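Local structure of integron cassette protein (Vibrio cholerae, 3G1J) at residues 20-23 and 24-28. The protein is of unknown function, an integron cassette product from the mobile metagenome whose small beta fold belongs to a family grouped with SH3-like domains. Numbering follows the deposited sequence.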
loop_
_atom_site.group_PDB
_atom_site.type_symbol
_atom_site.label_atom_id
_atom_site.label_comp_id
_atom_site.label_asym_id
_atom_site.label_seq_id
_atom_site.Cartn_x
_atom_site.Cartn_y
_atom_site.Cartn_z
ATOM N N TYR A 20 -7.602 -3.035 -6.576
ATOM C CA TYR A 20 -8.175 -1.995 -5.715
ATOM C C TYR A 20 -8.251 -0.642 -6.418
ATOM O O TYR A 20 -7.346 -0.264 -7.147
ATOM C CB TYR A 20 -7.364 -1.863 -4.409
ATOM C CG TYR A 20 -7.410 -3.129 -3.599
ATOM C CD1 TYR A 20 -6.561 -4.192 -3.901
ATOM C CD2 TYR A 20 -8.351 -3.300 -2.585
ATOM C CE1 TYR A 20 -6.628 -5.380 -3.201
ATOM C CE2 TYR A 20 -8.423 -4.474 -1.875
ATOM C CZ TYR A 20 -7.565 -5.519 -2.192
ATOM O OH TYR A 20 -7.630 -6.701 -1.497
ATOM N N LYS A 21 -9.346 0.080 -6.183
ATOM C CA LYS A 21 -9.477 1.462 -6.589
ATOM C C LYS A 21 -9.048 2.356 -5.438
ATOM O O LYS A 21 -9.432 2.123 -4.285
ATOM C CB LYS A 21 -10.951 1.748 -6.903
ATOM C CG LYS A 21 -11.234 3.142 -7.460
ATOM C CD LYS A 21 -12.738 3.398 -7.555
ATOM C CE LYS A 21 -13.031 4.877 -7.766
ATOM N NZ LYS A 21 -14.485 5.168 -7.942
ATOM N N VAL A 22 -8.267 3.388 -5.730
ATOM C CA VAL A 22 -7.971 4.379 -4.705
ATOM C C VAL A 22 -9.221 5.230 -4.485
ATOM O O VAL A 22 -9.716 5.844 -5.429
ATOM C CB VAL A 22 -6.779 5.250 -5.114
ATOM C CG1 VAL A 22 -6.576 6.392 -4.126
ATOM C CG2 VAL A 22 -5.512 4.362 -5.210
ATOM N N VAL A 23 -9.756 5.234 -3.263
ATOM C CA VAL A 23 -10.972 6.011 -2.996
ATOM C C VAL A 23 -10.760 7.294 -2.191
ATOM O O VAL A 23 -11.699 8.063 -1.979
ATOM C CB VAL A 23 -12.106 5.169 -2.373
ATOM C CG1 VAL A 23 -12.651 4.175 -3.383
ATOM C CG2 VAL A 23 -11.645 4.475 -1.109
ATOM N N ARG A 24 -9.529 7.522 -1.745
ATOM C CA ARG A 24 -9.150 8.841 -1.257
ATOM C C ARG A 24 -7.716 9.088 -1.669
ATOM O O ARG A 24 -6.843 8.256 -1.400
ATOM C CB ARG A 24 -9.274 8.983 0.262
ATOM C CG ARG A 24 -9.090 10.442 0.716
ATOM C CD ARG A 24 -8.940 10.640 2.226
ATOM N NE ARG A 24 -9.986 9.966 2.979
ATOM C CZ ARG A 24 -10.293 10.246 4.240
ATOM N NH1 ARG A 24 -9.665 11.231 4.880
ATOM N NH2 ARG A 24 -11.247 9.552 4.849
ATOM N N SER A 25 -7.468 10.209 -2.337
ATOM C CA SER A 25 -6.094 10.517 -2.743
ATOM C C SER A 25 -5.247 10.594 -1.479
ATOM O O SER A 25 -5.717 11.046 -0.436
ATOM C CB SER A 25 -6.009 11.833 -3.528
ATOM O OG SER A 25 -6.812 11.808 -4.700
ATOM N N PHE A 26 -4.002 10.144 -1.562
ATOM C CA PHE A 26 -3.112 10.234 -0.416
ATOM C C PHE A 26 -1.659 10.293 -0.870
ATOM O O PHE A 26 -1.329 9.895 -1.997
ATOM C CB PHE A 26 -3.321 9.040 0.519
ATOM C CG PHE A 26 -2.842 7.725 -0.054
ATOM C CD1 PHE A 26 -3.701 6.912 -0.775
ATOM C CD2 PHE A 26 -1.532 7.308 0.129
ATOM C CE1 PHE A 26 -3.265 5.700 -1.298
ATOM C CE2 PHE A 26 -1.089 6.101 -0.400
ATOM C CZ PHE A 26 -1.962 5.298 -1.114
ATOM N N ARG A 27 -0.803 10.795 0.019
ATOM C CA ARG A 27 0.631 10.884 -0.240
ATOM C C ARG A 27 1.344 9.944 0.704
ATOM O O ARG A 27 1.010 9.870 1.891
ATOM C CB ARG A 27 1.147 12.312 -0.018
ATOM C CG ARG A 27 0.531 13.340 -0.945
ATOM C CD ARG A 27 1.398 14.592 -1.120
ATOM N NE ARG A 27 0.872 15.391 -2.226
ATOM C CZ ARG A 27 1.374 15.399 -3.458
ATOM N NH1 ARG A 27 2.445 14.673 -3.749
ATOM N NH2 ARG A 27 0.812 16.149 -4.400
ATOM N N ASP A 28 2.327 9.218 0.185
ATOM C CA ASP A 28 3.043 8.273 1.024
ATOM C C ASP A 28 4.248 8.912 1.715
ATOM O O ASP A 28 4.443 10.129 1.654
ATOM C CB ASP A 28 3.396 6.987 0.246
ATOM C CG ASP A 28 4.528 7.175 -0.770
ATOM O OD1 ASP A 28 5.193 8.238 -0.814
ATOM O OD2 ASP A 28 4.771 6.215 -1.530
#
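Between V22 and F26 the chain turns out of strand 19-22 at V23, whose near-zero psi of -4° breaks the extended run, and within three residues it is extended again as strand 26-27. The strand order is consistent with an SH3-like barrel, the group to which its family is assigned: strand 19-22 would be its first strand, and 26-27, which pairs with 33-34 as a small hairpin, belongs to the excursion that probably corresponds to the RT loop of SH3 domains. No hydrogen bond joins 20-23 to 24-28; the bend is filled by van der Waals contact, chiefly a valine methyl against a carbonyl oxygen and a ring.

V22 carries it. Its CG1 lies anti to the backbone N (chi1 173°), which places that methyl inside the bend, 3.3 Å from R24 O. The same methyl approaches the ring of F26 obliquely, with V22 CG1 4.4 Å from F26 CE1, a loose van der Waals touch. The F26 ring comes back toward V22 because CG stands between its own backbone N and carbonyl carbon (chi1 70°). Y34 of the partner strand stacks on this ring, and I67 of strand 63-70 touches it too, so F26 ties the excursion to the barrel core.

V23 and R24 turn their side chains away from the inside of the bend. V23 rests on C88 of the last strand, while R24 runs past S85 and Y86. S25 also points away, and its OG is hydrogen-bonded to R36 N, linking the outgoing and returning arms of the excursion. The carbonyl of R24, by contrast, is directed inward between the two nonpolar groups: beyond the V22 methyl, R24 O meets the edge of the F26 ring in its plane, 3.5 Å from F26 CD1.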